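Side-chain contacts in enoyl-CoA hydratase/isomerase (Mycobacterium avium, PDB 3P5M), which probably acts on acyl-CoA thioesters, hydrating or isomerising the enoyl double bond, as expected for a member of the crotonase family: residues Ile148-Ala151 and Arg152-Met156; Tyr183-Val186 and Leu187-Leu191. One frame throughout, in Å; residues are numbered along the deposited sequence.

Overall arrangement
Both contacts are local, each spanning about two turns, and they hold different elements: interaction 1 includes the break at Gly149 and starts helix 150-159, interaction 2 lies in helix 183-195 further along the chain. Their centres are 29 Å apart and their nearest atoms about 18 Å, so neither touches the other. In each, a threonine hydroxyl returns to a carbonyl one turn earlier that also takes a backbone N-H. The settings differ. Residues 148-156 are mostly buried, with a second subunit against their arginines, and combine a water with an Ile-Met contact. Residues 183-191 form a surface contact, with Leu187 and Leu191 facing the sheet and one water linking Ser185 and Asp189.

Interaction 1 of 2, residues Ile148-Ala151 and Arg152-Met156; sequences IGRA and RTSRM
The carbonyl O of Gly149 is gripped twice by Thr153: OG1 donates to it at 2.8 Å, and the backbone N adds a weak bond to the same oxygen. Gly149, with positive phi, ends the preceding short helix and sits at the N-cap position of helix 150-159. One residue further on, Ser154 N donates to Arg150 O at 3.0 Å, nearly straight with an N-H...O angle of 173°; in one of its two conformers Ser154 OG reaches that oxygen too, from the opposite face of the carbonyl plane. A water bridges the break at Gly149, giving a hydrogen to Ile148 O at 2.7 Å and accepting from Arg152 N at 3.0 Å. Ile148 CD1 reaches Met156 SD at 3.7 Å and Arg152 CB at the same distance; CG1 stands between Ile148's own backbone N and carbonyl carbon (chi1 65°), which carries CD1 across to both. Arg155 pairs with Glu161 of its own chain. The doubly used carbonyls thus satisfy the buried hydroxyl of Thr153, and that of Ser154 in the one conformer, while the water serves Arg152 N and Ile148 O; Arg150 and Arg155 make polar links to Leu112 O and Ser175 O of the second subunit.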
loop_
_atom_site.group_PDB
_atom_site.type_symbol
_atom_site.label_atom_id
_atom_site.label_comp_id
_atom_site.label_asym_id
_atom_site.label_seq_id
_atom_site.Cartn_x
_atom_site.Cartn_y
_atom_site.Cartn_z
ATOM N N ILE B 148 -3.831 -12.766 -11.226
ATOM C CA ILE B 148 -4.221 -12.312 -9.882
ATOM C C ILE B 148 -4.346 -13.462 -8.851
ATOM O O ILE B 148 -4.689 -13.212 -7.704
ATOM C CB ILE B 148 -5.562 -11.507 -9.915
ATOM C CG1 ILE B 148 -6.731 -12.417 -10.355
ATOM C CG2 ILE B 148 -5.487 -10.262 -10.857
ATOM C CD1 ILE B 148 -8.097 -11.710 -10.310
ATOM N N GLY B 149 -4.082 -14.709 -9.255
ATOM C CA GLY B 149 -4.233 -15.845 -8.338
ATOM C C GLY B 149 -5.678 -16.344 -8.293
ATOM O O GLY B 149 -6.642 -15.653 -8.720
ATOM N N ARG B 150 -5.837 -17.573 -7.828
ATOM C CA ARG B 150 -7.165 -18.219 -7.835
ATOM C C ARG B 150 -8.203 -17.570 -6.898
ATOM O O ARG B 150 -9.395 -17.567 -7.211
ATOM C CB ARG B 150 -6.990 -19.713 -7.517
ATOM C CG ARG B 150 -8.247 -20.508 -7.354
ATOM C CD ARG B 150 -7.882 -22.000 -7.235
ATOM N NE ARG B 150 -8.877 -22.663 -6.410
ATOM C CZ ARG B 150 -8.695 -22.943 -5.123
ATOM N NH1 ARG B 150 -9.677 -23.523 -4.452
ATOM N NH2 ARG B 150 -7.529 -22.670 -4.519
ATOM N N ALA B 151 -7.769 -17.034 -5.745
ATOM C CA ALA B 151 -8.746 -16.518 -4.771
ATOM C C ALA B 151 -9.434 -15.262 -5.276
ATOM O O ALA B 151 -10.656 -15.108 -5.126
ATOM C CB ALA B 151 -8.112 -16.270 -3.400
ATOM N N ARG B 152 -8.653 -14.360 -5.869
ATOM C CA ARG B 152 -9.219 -13.113 -6.351
ATOM C C ARG B 152 -10.063 -13.385 -7.599
ATOM O O ARG B 152 -11.031 -12.692 -7.839
ATOM C CB ARG B 152 -8.119 -12.070 -6.611
ATOM C CG ARG B 152 -7.491 -11.415 -5.343
ATOM C CD ARG B 152 -6.306 -10.601 -5.811
ATOM N NE ARG B 152 -5.629 -9.860 -4.753
ATOM C CZ ARG B 152 -4.321 -9.614 -4.723
ATOM N NH1 ARG B 152 -3.837 -8.919 -3.729
ATOM N NH2 ARG B 152 -3.505 -10.110 -5.646
ATOM N N THR B 153 -9.696 -14.413 -8.380
ATOM C CA THR B 153 -10.536 -14.883 -9.495
ATOM C C THR B 153 -11.901 -15.415 -9.082
ATOM O O THR B 153 -12.893 -14.997 -9.644
ATOM C CB THR B 153 -9.826 -15.930 -10.385
ATOM O OG1 THR B 153 -8.542 -15.444 -10.783
ATOM C CG2 THR B 153 -10.667 -16.214 -11.646
ATOM N N SER B 154 -11.934 -16.353 -8.128
ATOM C CA SER B 154 -13.187 -16.901 -7.582
ATOM C C SER B 154 -14.090 -15.786 -7.120
ATOM O O SER B 154 -15.275 -15.814 -7.394
ATOM C CB SER B 154 -12.957 -17.834 -6.377
ATOM O OG SER B 154 -11.932 -18.757 -6.649
ATOM N N ARG B 155 -13.529 -14.820 -6.402
ATOM C CA ARG B 155 -14.297 -13.681 -5.975
ATOM C C ARG B 155 -14.883 -12.910 -7.168
ATOM O O ARG B 155 -16.105 -12.743 -7.236
ATOM C CB ARG B 155 -13.501 -12.737 -5.046
ATOM C CG ARG B 155 -14.379 -11.570 -4.520
ATOM C CD ARG B 155 -13.727 -10.764 -3.385
ATOM N NE ARG B 155 -14.526 -9.585 -3.017
ATOM C CZ ARG B 155 -14.356 -8.887 -1.898
ATOM N NH1 ARG B 155 -13.424 -9.270 -1.036
ATOM N NH2 ARG B 155 -15.124 -7.813 -1.631
ATOM N N MET B 156 -14.033 -12.484 -8.114
ATOM C CA MET B 156 -14.531 -11.775 -9.294
ATOM C C MET B 156 -15.711 -12.520 -9.923
ATOM O O MET B 156 -16.728 -11.916 -10.240
ATOM C CB MET B 156 -13.439 -11.610 -10.342
ATOM C CG MET B 156 -12.502 -10.461 -10.003
ATOM S SD MET B 156 -11.324 -10.181 -11.323
ATOM C CE MET B 156 -12.371 -9.303 -12.474
HETATM O O HOH W 1 -5.717 -14.596 -5.662
#

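Interaction 2 of 2, residues Tyr183-Val186 and Leu187-Leu191; sequences YESV and LTDVL
Tyr183 and Leu187 make a one-turn apolar contact at the start of the surface helix 183-195. The two side chains run side by side in the same direction, and Leu187 CD2 approaches the phenol obliquely, 3.8 Å from Tyr183 OH and 4.1 Å from Tyr183 CZ. With CG anti to the backbone N in both residues (chi1 163° and -175°), the ring and the isobutyl group leave the helix together. Tyr183 meets loops at His100 and Ala120, whereas Leu187, with Leu191, meets Leu55 and Ile96 on strands 53-58 and 95-99. This is consistent with the beta-beta-alpha spiral of the crotonase fold, in which helices pack against the sheets. Val186 CG1 and Val190 CG2 add a looser apolar contact at 4.4 Å. Another part of the helix carries polar contacts. Glu184 O accepts from Thr188 N and Thr188 OG1, both at 2.9 Å, from opposite faces of the carbonyl plane; OG1 stands above that plane, 36° out of it. One residue further on, a water donates to Asp189 OD1 at 2.7 Å and, in one of the two conformers of Ser185, also hydrogen-bonds Ser185 OG at 3.1 Å, joining two side chains that do not bond directly.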
loop_
_atom_site.group_PDB
_atom_site.type_symbol
_atom_site.label_atom_id
_atom_site.label_comp_id
_atom_site.label_asym_id
_atom_site.label_seq_id
_atom_site.Cartn_x
_atom_site.Cartn_y
_atom_site.Cartn_z
ATOM N N TYR B 183 -4.282 9.552 -19.566
ATOM C CA TYR B 183 -4.523 8.254 -20.167
ATOM C C TYR B 183 -4.068 8.197 -21.639
ATOM O O TYR B 183 -3.324 7.282 -22.035
ATOM C CB TYR B 183 -6.018 7.888 -20.032
ATOM C CG TYR B 183 -6.448 6.758 -20.967
ATOM C CD1 TYR B 183 -5.961 5.462 -20.806
ATOM C CD2 TYR B 183 -7.342 7.003 -22.008
ATOM C CE1 TYR B 183 -6.358 4.421 -21.677
ATOM C CE2 TYR B 183 -7.757 5.988 -22.873
ATOM C CZ TYR B 183 -7.259 4.696 -22.705
ATOM O OH TYR B 183 -7.663 3.695 -23.579
ATOM N N GLU B 184 -4.550 9.160 -22.431
ATOM C CA GLU B 184 -4.303 9.214 -23.866
ATOM C C GLU B 184 -2.810 9.350 -24.150
ATOM O O GLU B 184 -2.266 8.658 -25.022
ATOM C CB GLU B 184 -5.094 10.380 -24.531
ATOM C CG GLU B 184 -6.584 10.103 -24.735
ATOM C CD GLU B 184 -7.425 10.353 -23.457
ATOM O OE1 GLU B 184 -6.851 10.727 -22.390
ATOM O OE2 GLU B 184 -8.673 10.168 -23.515
ATOM N N SER B 185 -2.158 10.238 -23.398
ATOM C CA SER B 185 -0.747 10.535 -23.610
ATOM C C SER B 185 0.115 9.334 -23.246
ATOM O O SER B 185 1.072 9.007 -23.973
ATOM C CB SER B 185 -0.328 11.750 -22.787
ATOM O OG SER B 185 1.082 11.794 -22.679
ATOM N N VAL B 186 -0.242 8.662 -22.149
ATOM C CA VAL B 186 0.479 7.453 -21.723
ATOM C C VAL B 186 0.295 6.315 -22.729
ATOM O O VAL B 186 1.264 5.731 -23.159
ATOM C CB VAL B 186 0.144 7.015 -20.283
ATOM C CG1 VAL B 186 0.771 5.669 -19.961
ATOM C CG2 VAL B 186 0.702 8.042 -19.313
ATOM N N LEU B 187 -0.935 6.092 -23.151
ATOM C CA LEU B 187 -1.259 5.165 -24.194
ATOM C C LEU B 187 -0.404 5.418 -25.457
ATOM O O LEU B 187 0.229 4.489 -25.980
ATOM C CB LEU B 187 -2.765 5.211 -24.499
ATOM C CG LEU B 187 -3.240 4.167 -25.531
ATOM C CD1 LEU B 187 -2.927 2.761 -25.086
ATOM C CD2 LEU B 187 -4.714 4.308 -25.911
ATOM N N THR B 188 -0.350 6.691 -25.880
ATOM C CA THR B 188 0.474 7.101 -27.030
ATOM C C THR B 188 1.938 6.756 -26.768
ATOM O O THR B 188 2.603 6.178 -27.641
ATOM C CB THR B 188 0.345 8.623 -27.352
ATOM O OG1 THR B 188 -1.021 8.928 -27.625
ATOM C CG2 THR B 188 1.212 9.011 -28.545
ATOM N N ASP B 189 2.433 7.095 -25.575
ATOM C CA ASP B 189 3.833 6.821 -25.247
ATOM C C ASP B 189 4.135 5.347 -25.378
ATOM O O ASP B 189 5.091 4.987 -26.043
ATOM C CB ASP B 189 4.188 7.280 -23.850
ATOM C CG ASP B 189 4.293 8.800 -23.727
ATOM O OD1 ASP B 189 4.162 9.532 -24.728
ATOM O OD2 ASP B 189 4.504 9.279 -22.588
ATOM N N VAL B 190 3.306 4.498 -24.757
ATOM C CA VAL B 190 3.520 3.040 -24.781
ATOM C C VAL B 190 3.394 2.478 -26.227
ATOM O O VAL B 190 4.209 1.678 -26.666
ATOM C CB VAL B 190 2.542 2.353 -23.771
ATOM C CG1 VAL B 190 2.431 0.812 -23.987
ATOM C CG2 VAL B 190 2.973 2.665 -22.337
ATOM N N LEU B 191 2.371 2.901 -26.964
ATOM C CA LEU B 191 2.210 2.435 -28.327
ATOM C C LEU B 191 3.423 2.852 -29.189
ATOM O O LEU B 191 4.016 2.010 -29.894
ATOM C CB LEU B 191 0.912 2.965 -28.912
ATOM C CG LEU B 191 0.379 2.311 -30.187
ATOM C CD1 LEU B 191 0.016 0.806 -29.973
ATOM C CD2 LEU B 191 -0.825 3.144 -30.720
HETATM O O HOH W 2 2.397 11.462 -25.423
#